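Local structure of beta-galactosidase (Bacillus circulans subsp. alkalophilus, 3TTY) at residues Y423-L434 against V455-M463; M89-R98 against H112-Y121. The protein hydrolyses terminal beta-galactosidic bonds, as a zinc-containing, TIM-barrel glycoside hydrolase that assembles as a trimer and binds galactose. All blocks are in the same frame, centred on the assembly; numbering follows the deposited sequence.

Contact 1: Y423-L434 against V455-M463; sequences YVNEVHKYYDAL and VVIAPVMYM
Pro459, in the loop that follows the strand beginning at Val455, presses its ring into the side of helix 423-434 between Val427 and Tyr430. Its CG sits 3.8 Å from CD2 of Tyr430 and almost as close to CA of Val427, while its CB meets the CG2 methyl of Val427 at 4.0 Å. Proline ring and tyrosine run past each other in opposite senses. On the other ortho carbon of the same ring, CD1 of Tyr430 touches the CG2 methyl of Ile457 at 3.7 Å, so the root of the aromatic ring spans two residues of the segment. Tyr430 CB points toward the other segment, and chi1 of -80° sets CG anti to the carbonyl carbon, which leaves CD1 and CD2 against Ile457 and Pro459; Leu594 of helix 591-604 packs on the ring as well. Cutting this ring back to an alanine is likely to open a gap between the Ile457 CG2 methyl and the Pro459 ring. A turn further along, the CD1 methyls of Leu434 and Ile457 meet at 4.3 Å.

Toward the start of the helix the contact turns partly polar. Tyr423 brings its ring edge to the carbonyl of Pro459, CE1 lying 3.4 Å from O and near the ring plane, and a water bridges the pair: Tyr423 OH donates to it at 2.6 Å, and it donates to Pro459 O at 2.9 Å. Glu426 contributes its aliphatic part, CB against CG2 of Val460, while its carboxylate turns to Lys429 and Ser588. The helix thus packs on the sheet of the trimerisation domain at strands 455-458 and 441-444, and the interface is apolar except at the Tyr423 end, where the water links the phenol OH to the Pro459 carbonyl.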
loop_
_atom_site.group_PDB
_atom_site.type_symbol
_atom_site.label_atom_id
_atom_site.label_comp_id
_atom_site.label_asym_id
_atom_site.label_seq_id
_atom_site.Cartn_x
_atom_site.Cartn_y
_atom_site.Cartn_z
ATOM N N TYR A 423 -19.047 -6.435 8.269
ATOM C CA TYR A 423 -20.166 -7.357 8.499
ATOM C C TYR A 423 -19.844 -8.417 9.536
ATOM O O TYR A 423 -20.567 -8.570 10.530
ATOM C CB TYR A 423 -20.591 -8.020 7.191
ATOM C CG TYR A 423 -21.713 -9.042 7.298
ATOM C CD1 TYR A 423 -22.878 -8.763 7.995
ATOM C CD2 TYR A 423 -21.618 -10.267 6.646
ATOM C CE1 TYR A 423 -23.917 -9.690 8.064
ATOM C CE2 TYR A 423 -22.640 -11.193 6.698
ATOM C CZ TYR A 423 -23.788 -10.900 7.410
ATOM O OH TYR A 423 -24.791 -11.834 7.481
ATOM N N VAL A 424 -18.764 -9.152 9.303
ATOM C CA VAL A 424 -18.391 -10.230 10.207
ATOM C C VAL A 424 -18.131 -9.712 11.624
ATOM O O VAL A 424 -18.546 -10.350 12.606
ATOM C CB VAL A 424 -17.191 -11.063 9.672
ATOM C CG1 VAL A 424 -16.713 -12.037 10.714
ATOM C CG2 VAL A 424 -17.588 -11.801 8.390
ATOM N N ASN A 425 -17.477 -8.558 11.742
ATOM C CA ASN A 425 -17.235 -7.977 13.066
ATOM C C ASN A 425 -18.549 -7.766 13.832
ATOM O O ASN A 425 -18.650 -8.099 15.017
ATOM C CB ASN A 425 -16.454 -6.654 12.986
ATOM C CG ASN A 425 -14.950 -6.861 12.781
ATOM O OD1 ASN A 425 -14.209 -5.903 12.538
ATOM N ND2 ASN A 425 -14.496 -8.110 12.868
ATOM N N GLU A 426 -19.547 -7.203 13.153
ATOM C CA GLU A 426 -20.861 -6.991 13.758
ATOM C C GLU A 426 -21.515 -8.307 14.141
ATOM O O GLU A 426 -22.030 -8.434 15.242
ATOM C CB GLU A 426 -21.779 -6.184 12.838
ATOM C CG GLU A 426 -21.233 -4.821 12.490
ATOM C CD GLU A 426 -21.022 -3.941 13.717
ATOM O OE1 GLU A 426 -21.984 -3.723 14.494
ATOM O OE2 GLU A 426 -19.882 -3.466 13.907
ATOM N N VAL A 427 -21.489 -9.293 13.247
ATOM C CA VAL A 427 -22.083 -10.583 13.582
ATOM C C VAL A 427 -21.409 -11.144 14.841
ATOM O O VAL A 427 -22.078 -11.644 15.745
ATOM C CB VAL A 427 -22.005 -11.608 12.415
ATOM C CG1 VAL A 427 -22.413 -12.996 12.897
ATOM C CG2 VAL A 427 -22.905 -11.189 11.254
ATOM N N HIS A 428 -20.084 -11.028 14.902
ATOM C CA HIS A 428 -19.320 -11.497 16.053
ATOM C C HIS A 428 -19.621 -10.741 17.359
ATOM O O HIS A 428 -19.592 -11.333 18.435
ATOM C CB HIS A 428 -17.811 -11.477 15.752
ATOM C CG HIS A 428 -16.959 -11.911 16.906
ATOM N ND1 HIS A 428 -16.065 -11.069 17.533
ATOM C CD2 HIS A 428 -16.874 -13.101 17.556
ATOM C CE1 HIS A 428 -15.468 -11.717 18.517
ATOM N NE2 HIS A 428 -15.943 -12.951 18.550
ATOM N N LYS A 429 -19.905 -9.445 17.280
ATOM C CA LYS A 429 -20.216 -8.693 18.503
ATOM C C LYS A 429 -21.406 -9.323 19.210
ATOM O O LYS A 429 -21.455 -9.365 20.441
ATOM C CB LYS A 429 -20.504 -7.220 18.212
ATOM C CG LYS A 429 -19.284 -6.413 17.816
ATOM C CD LYS A 429 -19.677 -5.011 17.388
ATOM C CE LYS A 429 -18.442 -4.180 17.096
ATOM N NZ LYS A 429 -18.778 -2.933 16.392
ATOM N N TYR A 430 -22.362 -9.819 18.428
ATOM C CA TYR A 430 -23.555 -10.435 19.002
ATOM C C TYR A 430 -23.248 -11.846 19.479
ATOM O O TYR A 430 -23.712 -12.267 20.541
ATOM C CB TYR A 430 -24.728 -10.419 18.006
ATOM C CG TYR A 430 -25.431 -9.075 17.966
ATOM C CD1 TYR A 430 -26.528 -8.811 18.787
ATOM C CD2 TYR A 430 -24.972 -8.057 17.148
ATOM C CE1 TYR A 430 -27.148 -7.568 18.776
ATOM C CE2 TYR A 430 -25.586 -6.825 17.128
ATOM C CZ TYR A 430 -26.676 -6.583 17.936
ATOM O OH TYR A 430 -27.279 -5.341 17.904
ATOM N N TYR A 431 -22.460 -12.577 18.698
ATOM C CA TYR A 431 -22.075 -13.929 19.081
ATOM C C TYR A 431 -21.230 -13.941 20.368
ATOM O O TYR A 431 -21.457 -14.753 21.249
ATOM C CB TYR A 431 -21.335 -14.629 17.946
ATOM C CG TYR A 431 -21.062 -16.092 18.226
ATOM C CD1 TYR A 431 -21.996 -17.069 17.892
ATOM C CD2 TYR A 431 -19.875 -16.498 18.838
ATOM C CE1 TYR A 431 -21.751 -18.409 18.142
ATOM C CE2 TYR A 431 -19.624 -17.837 19.089
ATOM C CZ TYR A 431 -20.563 -18.784 18.746
ATOM O OH TYR A 431 -20.326 -20.107 19.003
ATOM N N ASP A 432 -20.265 -13.028 20.448
ATOM C CA ASP A 432 -19.410 -12.850 21.618
ATOM C C ASP A 432 -20.265 -12.686 22.867
ATOM O O ASP A 432 -20.085 -13.397 23.854
ATOM C CB ASP A 432 -18.552 -11.603 21.419
ATOM C CG ASP A 432 -17.314 -11.579 22.300
ATOM O OD1 ASP A 432 -16.695 -12.644 22.511
ATOM O OD2 ASP A 432 -16.946 -10.475 22.770
ATOM N N ALA A 433 -21.210 -11.754 22.810
ATOM C CA ALA A 433 -22.084 -11.461 23.935
ATOM C C ALA A 433 -22.779 -12.717 24.449
ATOM O O ALA A 433 -22.972 -12.874 25.654
ATOM C CB ALA A 433 -23.119 -10.391 23.548
ATOM N N LEU A 434 -23.160 -13.606 23.540
ATOM C CA LEU A 434 -23.772 -14.867 23.945
ATOM C C LEU A 434 -22.698 -15.779 24.538
ATOM O O LEU A 434 -22.878 -16.348 25.614
ATOM C CB LEU A 434 -24.469 -15.536 22.762
ATOM C CG LEU A 434 -25.765 -14.852 22.278
ATOM C CD1 LEU A 434 -25.990 -15.070 20.793
ATOM C CD2 LEU A 434 -26.965 -15.357 23.060
ATOM N N VAL A 455 -34.941 -17.289 20.225
ATOM C CA VAL A 455 -34.370 -15.981 19.910
ATOM C C VAL A 455 -33.547 -16.054 18.630
ATOM O O VAL A 455 -32.613 -16.849 18.542
ATOM C CB VAL A 455 -33.462 -15.453 21.050
ATOM C CG1 VAL A 455 -32.854 -14.118 20.656
ATOM C CG2 VAL A 455 -34.246 -15.307 22.346
ATOM N N VAL A 456 -33.886 -15.233 17.644
ATOM C CA VAL A 456 -33.160 -15.228 16.370
ATOM C C VAL A 456 -32.562 -13.848 16.127
ATOM O O VAL A 456 -33.281 -12.846 16.082
ATOM C CB VAL A 456 -34.068 -15.640 15.173
ATOM C CG1 VAL A 456 -33.343 -15.432 13.841
ATOM C CG2 VAL A 456 -34.518 -17.080 15.316
ATOM N N ILE A 457 -31.242 -13.792 15.981
ATOM C CA ILE A 457 -30.553 -12.517 15.827
ATOM C C ILE A 457 -29.913 -12.393 14.441
ATOM O O ILE A 457 -29.176 -13.278 13.996
ATOM C CB ILE A 457 -29.500 -12.322 16.944
ATOM C CG1 ILE A 457 -30.127 -12.607 18.310
ATOM C CG2 ILE A 457 -28.919 -10.917 16.919
ATOM C CD1 ILE A 457 -29.155 -12.509 19.462
ATOM N N ALA A 458 -30.211 -11.291 13.761
ATOM C CA ALA A 458 -29.711 -11.060 12.403
ATOM C C ALA A 458 -29.018 -9.706 12.308
ATOM O O ALA A 458 -29.637 -8.708 11.937
ATOM C CB ALA A 458 -30.852 -11.145 11.393
ATOM N N PRO A 459 -27.727 -9.667 12.660
ATOM C CA PRO A 459 -26.949 -8.430 12.583
ATOM C C PRO A 459 -26.795 -7.978 11.131
ATOM O O PRO A 459 -26.362 -8.759 10.290
ATOM C CB PRO A 459 -25.590 -8.841 13.166
ATOM C CG PRO A 459 -25.880 -10.065 13.999
ATOM C CD PRO A 459 -26.950 -10.778 13.236
ATOM N N VAL A 460 -27.176 -6.736 10.852
ATOM C CA VAL A 460 -27.011 -6.125 9.537
ATOM C C VAL A 460 -27.513 -7.017 8.407
ATOM O O VAL A 460 -26.747 -7.391 7.517
ATOM C CB VAL A 460 -25.542 -5.760 9.279
ATOM C CG1 VAL A 460 -25.440 -4.725 8.186
ATOM C CG2 VAL A 460 -24.898 -5.232 10.550
ATOM N N MET A 461 -28.798 -7.370 8.462
ATOM C CA MET A 461 -29.438 -8.130 7.400
ATOM C C MET A 461 -29.801 -7.132 6.310
ATOM O O MET A 461 -30.978 -6.836 6.060
ATOM C CB MET A 461 -30.672 -8.877 7.923
ATOM C CG MET A 461 -31.186 -9.995 7.001
ATOM S SD MET A 461 -29.890 -11.132 6.442
ATOM C CE MET A 461 -29.349 -11.819 8.017
ATOM N N TYR A 462 -28.750 -6.598 5.700
ATOM C CA TYR A 462 -28.814 -5.648 4.608
ATOM C C TYR A 462 -29.602 -6.199 3.426
ATOM O O TYR A 462 -30.536 -5.555 2.941
ATOM C CB TYR A 462 -27.383 -5.298 4.200
ATOM C CG TYR A 462 -27.216 -4.517 2.916
ATOM C CD1 TYR A 462 -27.475 -3.144 2.861
ATOM C CD2 TYR A 462 -26.742 -5.141 1.766
ATOM C CE1 TYR A 462 -27.292 -2.430 1.678
ATOM C CE2 TYR A 462 -26.553 -4.439 0.596
ATOM C CZ TYR A 462 -26.829 -3.090 0.550
ATOM O OH TYR A 462 -26.625 -2.408 -0.635
ATOM N N MET A 463 -29.246 -7.400 2.978
ATOM C CA MET A 463 -30.008 -8.062 1.923
ATOM C C MET A 463 -31.114 -8.969 2.477
ATOM O O MET A 463 -30.861 -9.871 3.281
ATOM C CB MET A 463 -29.097 -8.867 0.992
ATOM C CG MET A 463 -29.871 -9.789 0.015
ATOM S SD MET A 463 -28.744 -10.798 -0.981
ATOM C CE MET A 463 -27.792 -9.485 -1.729
HETATM O O HOH W 1 -26.448 -11.506 9.501
#

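Contact 2: M89-R98 against H112-Y121; sequences MAKKYPDVLR and HNSCPNSPTY. With ZN (zinc ion), chain G.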
loop_
_atom_site.group_PDB
_atom_site.type_symbol
_atom_site.label_atom_id
_atom_site.label_comp_id
_atom_site.label_asym_id
_atom_site.label_seq_id
_atom_site.Cartn_x
_atom_site.Cartn_y
_atom_site.Cartn_z
ATOM N N MET A 89 0.795 -29.927 -17.536
ATOM C CA MET A 89 -0.565 -29.633 -17.946
ATOM C C MET A 89 -0.692 -28.123 -18.139
ATOM O O MET A 89 -1.293 -27.647 -19.111
ATOM C CB MET A 89 -1.570 -30.160 -16.910
ATOM C CG MET A 89 -3.030 -29.956 -17.311
ATOM S SD MET A 89 -4.143 -30.694 -16.136
ATOM C CE MET A 89 -3.822 -32.420 -16.410
ATOM N N ALA A 90 -0.081 -27.372 -17.227
ATOM C CA ALA A 90 -0.061 -25.922 -17.349
ATOM C C ALA A 90 0.712 -25.528 -18.604
ATOM O O ALA A 90 0.327 -24.594 -19.300
ATOM C CB ALA A 90 0.552 -25.287 -16.128
ATOM N N LYS A 91 1.782 -26.258 -18.908
ATOM C CA LYS A 91 2.588 -25.947 -20.074
ATOM C C LYS A 91 1.869 -26.298 -21.383
ATOM O O LYS A 91 1.789 -25.482 -22.292
ATOM C CB LYS A 91 3.930 -26.683 -20.004
ATOM C CG LYS A 91 4.904 -26.233 -21.070
ATOM C CD LYS A 91 5.044 -27.274 -22.168
ATOM C CE LYS A 91 5.906 -26.753 -23.327
ATOM N NZ LYS A 91 6.123 -27.793 -24.378
ATOM N N LYS A 92 1.368 -27.526 -21.478
ATOM C CA LYS A 92 0.698 -27.976 -22.687
ATOM C C LYS A 92 -0.716 -27.417 -22.830
ATOM O O LYS A 92 -1.166 -27.174 -23.949
ATOM C CB LYS A 92 0.648 -29.500 -22.728
ATOM C CG LYS A 92 2.002 -30.168 -22.853
ATOM C CD LYS A 92 1.920 -31.639 -22.443
ATOM C CE LYS A 92 3.052 -32.460 -23.040
ATOM N NZ LYS A 92 4.416 -31.900 -22.791
ATOM N N TYR A 93 -1.420 -27.224 -21.713
ATOM C CA TYR A 93 -2.830 -26.799 -21.771
ATOM C C TYR A 93 -3.087 -25.566 -20.907
ATOM O O TYR A 93 -3.698 -25.654 -19.831
ATOM C CB TYR A 93 -3.780 -27.955 -21.395
ATOM C CG TYR A 93 -3.583 -29.182 -22.264
ATOM C CD1 TYR A 93 -4.274 -29.335 -23.465
ATOM C CD2 TYR A 93 -2.683 -30.175 -21.894
ATOM C CE1 TYR A 93 -4.071 -30.451 -24.269
ATOM C CE2 TYR A 93 -2.475 -31.282 -22.681
ATOM C CZ TYR A 93 -3.162 -31.421 -23.864
ATOM O OH TYR A 93 -2.937 -32.536 -24.624
ATOM N N PRO A 94 -2.632 -24.404 -21.389
ATOM C CA PRO A 94 -2.735 -23.140 -20.655
ATOM C C PRO A 94 -4.180 -22.767 -20.268
ATOM O O PRO A 94 -4.342 -21.934 -19.372
ATOM C CB PRO A 94 -2.136 -22.094 -21.623
ATOM C CG PRO A 94 -1.445 -22.852 -22.680
ATOM C CD PRO A 94 -2.101 -24.221 -22.749
ATOM N N ASP A 95 -5.201 -23.362 -20.894
ATOM C CA ASP A 95 -6.597 -23.092 -20.493
ATOM C C ASP A 95 -6.825 -23.512 -19.042
ATOM O O ASP A 95 -7.812 -23.166 -18.412
ATOM C CB ASP A 95 -7.605 -23.807 -21.417
ATOM C CG ASP A 95 -7.610 -25.319 -21.225
ATOM O OD1 ASP A 95 -6.813 -26.009 -21.892
ATOM O OD2 ASP A 95 -8.412 -25.815 -20.408
ATOM N N VAL A 96 -5.881 -24.256 -18.506
ATOM C CA VAL A 96 -5.962 -24.706 -17.129
ATOM C C VAL A 96 -5.604 -23.571 -16.160
ATOM O O VAL A 96 -5.998 -23.578 -14.997
ATOM C CB VAL A 96 -5.066 -25.944 -16.962
ATOM C CG1 VAL A 96 -4.002 -25.736 -15.894
ATOM C CG2 VAL A 96 -5.925 -27.179 -16.734
ATOM N N LEU A 97 -4.920 -22.556 -16.678
ATOM C CA LEU A 97 -4.390 -21.478 -15.853
ATOM C C LEU A 97 -5.346 -20.288 -15.753
ATOM O O LEU A 97 -6.031 -19.930 -16.725
ATOM C CB LEU A 97 -3.053 -21.014 -16.414
ATOM C CG LEU A 97 -1.904 -22.023 -16.431
ATOM C CD1 LEU A 97 -0.790 -21.532 -17.346
ATOM C CD2 LEU A 97 -1.368 -22.301 -15.023
ATOM N N ARG A 98 -5.370 -19.654 -14.585
ATOM C CA ARG A 98 -6.283 -18.541 -14.349
ATOM C C ARG A 98 -5.769 -17.217 -14.915
ATOM O O ARG A 98 -4.582 -17.070 -15.222
ATOM C CB ARG A 98 -6.580 -18.389 -12.855
ATOM C CG ARG A 98 -7.495 -19.464 -12.320
ATOM C CD ARG A 98 -7.804 -19.283 -10.861
ATOM N NE ARG A 98 -8.571 -20.422 -10.358
ATOM C CZ ARG A 98 -8.865 -20.615 -9.074
ATOM N NH1 ARG A 98 -8.456 -19.748 -8.146
ATOM N NH2 ARG A 98 -9.550 -21.687 -8.710
ATOM N N HIS A 112 -4.256 -24.616 -5.985
ATOM C CA HIS A 112 -5.653 -24.181 -5.792
ATOM C C HIS A 112 -6.108 -23.149 -6.817
ATOM O O HIS A 112 -6.986 -22.342 -6.528
ATOM C CB HIS A 112 -5.856 -23.539 -4.412
ATOM C CG HIS A 112 -5.449 -24.407 -3.265
ATOM N ND1 HIS A 112 -5.233 -23.901 -2.002
ATOM C CD2 HIS A 112 -5.203 -25.735 -3.186
ATOM C CE1 HIS A 112 -4.885 -24.883 -1.191
ATOM N NE2 HIS A 112 -4.852 -26.007 -1.885
ATOM N N ASN A 113 -5.512 -23.169 -8.002
ATOM C CA ASN A 113 -5.703 -22.080 -8.941
ATOM C C ASN A 113 -5.982 -22.559 -10.379
ATOM O O ASN A 113 -5.607 -21.890 -11.341
ATOM C CB ASN A 113 -4.484 -21.134 -8.893
ATOM C CG ASN A 113 -3.162 -21.873 -9.133
ATOM O OD1 ASN A 113 -3.163 -23.045 -9.536
ATOM N ND2 ASN A 113 -2.033 -21.190 -8.898
ATOM N N SER A 114 -6.632 -23.712 -10.533
ATOM C CA SER A 114 -7.058 -24.145 -11.864
ATOM C C SER A 114 -8.334 -23.407 -12.278
ATOM O O SER A 114 -9.221 -23.186 -11.463
ATOM C CB SER A 114 -7.288 -25.659 -11.913
ATOM O OG SER A 114 -6.076 -26.376 -11.708
ATOM N N CYS A 115 -8.434 -23.001 -13.538
ATOM C CA CYS A 115 -9.656 -22.332 -13.962
ATOM C C CYS A 115 -10.810 -23.322 -13.844
ATOM O O CYS A 115 -10.764 -24.400 -14.433
ATOM C CB CYS A 115 -9.544 -21.796 -15.391
ATOM S SG CYS A 115 -11.157 -21.452 -16.132
ATOM N N PRO A 116 -11.846 -22.962 -13.073
ATOM C CA PRO A 116 -12.955 -23.885 -12.811
ATOM C C PRO A 116 -13.828 -24.068 -14.050
ATOM O O PRO A 116 -14.671 -24.951 -14.085
ATOM C CB PRO A 116 -13.739 -23.177 -11.706
ATOM C CG PRO A 116 -13.490 -21.739 -11.959
ATOM C CD PRO A 116 -12.078 -21.637 -12.473
ATOM N N ASN A 117 -13.621 -23.238 -15.062
ATOM C CA ASN A 117 -14.358 -23.383 -16.304
ATOM C C ASN A 117 -13.487 -23.928 -17.421
ATOM O O ASN A 117 -13.788 -23.745 -18.595
ATOM C CB ASN A 117 -15.010 -22.060 -16.705
ATOM C CG ASN A 117 -16.281 -21.799 -15.931
ATOM O OD1 ASN A 117 -17.201 -22.619 -15.950
ATOM N ND2 ASN A 117 -16.325 -20.683 -15.207
ATOM N N SER A 118 -12.416 -24.617 -17.038
ATOM C CA SER A 118 -11.436 -25.134 -17.989
ATOM C C SER A 118 -11.787 -26.528 -18.511
ATOM O O SER A 118 -11.977 -27.462 -17.740
ATOM C CB SER A 118 -10.048 -25.142 -17.349
ATOM O OG SER A 118 -9.170 -26.017 -18.031
ATOM N N PRO A 119 -11.866 -26.675 -19.841
ATOM C CA PRO A 119 -12.188 -27.994 -20.392
ATOM C C PRO A 119 -11.093 -29.016 -20.075
ATOM O O PRO A 119 -11.376 -30.192 -19.835
ATOM C CB PRO A 119 -12.267 -27.744 -21.909
ATOM C CG PRO A 119 -12.383 -26.262 -22.067
ATOM C CD PRO A 119 -11.703 -25.646 -20.886
ATOM N N THR A 120 -9.844 -28.582 -20.084
ATOM C CA THR A 120 -8.757 -29.503 -19.783
ATOM C C THR A 120 -8.805 -29.972 -18.337
ATOM O O THR A 120 -8.780 -31.167 -18.064
ATOM C CB THR A 120 -7.401 -28.899 -20.098
ATOM O OG1 THR A 120 -7.315 -28.704 -21.511
ATOM C CG2 THR A 120 -6.283 -29.826 -19.626
ATOM N N TYR A 121 -8.908 -29.026 -17.416
ATOM C CA TYR A 121 -8.975 -29.350 -15.999
ATOM C C TYR A 121 -10.151 -30.277 -15.663
ATOM O O TYR A 121 -10.003 -31.237 -14.910
ATOM C CB TYR A 121 -9.065 -28.072 -15.171
ATOM C CG TYR A 121 -9.235 -28.333 -13.696
ATOM C CD1 TYR A 121 -8.186 -28.811 -12.937
ATOM C CD2 TYR A 121 -10.445 -28.096 -13.064
ATOM C CE1 TYR A 121 -8.330 -29.045 -11.590
ATOM C CE2 TYR A 121 -10.603 -28.341 -11.712
ATOM C CZ TYR A 121 -9.544 -28.819 -10.984
ATOM O OH TYR A 121 -9.688 -29.067 -9.640
HETATM ZN ZN ZN G . -11.469 -19.039 -15.881
HETATM O O HOH W 2 -3.613 -20.468 -12.261
HETATM O O HOH W 3 -9.289 -23.711 -6.313
#
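Asp95 takes hold of the start of helix 119-135 with both carboxylate oxygens. OD1 accepts from the Thr120 hydroxyl, OG1, at 2.8 Å on its syn lone pair. OD2 accepts twice: from Thr120 N on its syn side at 3.1 Å, and from Ser118 OG on its anti side at 2.5 Å, the latter 28° out of the carboxylate plane. A chi1 of 70°, which tucks the carboxylate between its own backbone N and carbonyl carbon, brings the group to the three donors. The Thr120 methyl, CG2, turns to the CB of Tyr93 at 3.6 Å, with Met89 alongside.

Ser118 is the N-cap of that helix, its OG also accepting from Tyr121 N at 3.1 Å, so one hydroxyl ties Asp95 to the capping bond. Ser118 also closes a type I turn that starts at the zinc ligand Cys115: Cys115 SG binds the zinc, and Cys155, Cys157 and Cys160 complete a four-cysteine site. Val96 O holds the turn from the other segment by accepting from Cys115 N, with an N-H...O angle of 165°.

Further out, the extended chain of Arg98 lays its guanidinium over Asn113, whose CA lies above the centre of one face. Within the group's plane NH2 donates to Ser114 O at 3.2 Å, with a weak second bond from NE to the same oxygen. Gly152 O takes NH1, linking Arg98 to the stretch leading to the other cysteines, and Leu229 of helix 215-243 packs against its side chain. Beyond them, His112 NE2 is hydrogen-bonded to ND2 of Asn149, a residue of the galactose pocket.

Reading from the N terminus, contact 2 comes first: residues 89-98 and 112-121 close a short loop of 13 intervening residues, without helix or strand, in the TIM-barrel part of the chain. It joins the end of helix 87-92 to the start of helix 119-135, on the route from barrel strand 75-79 to 142-146. Contact 1 follows much later, in the trimerisation domain, where 20 residues that include strand 441-444 lie between helix 423-435 and strand 455-458. The two loops are in series, neither nested nor crossed. The centres of contact 1 and contact 2 are about 39 Å apart, on opposite sides of the chain's centre. Between contact 1 and contact 2 the nearest atoms are about 20 Å apart.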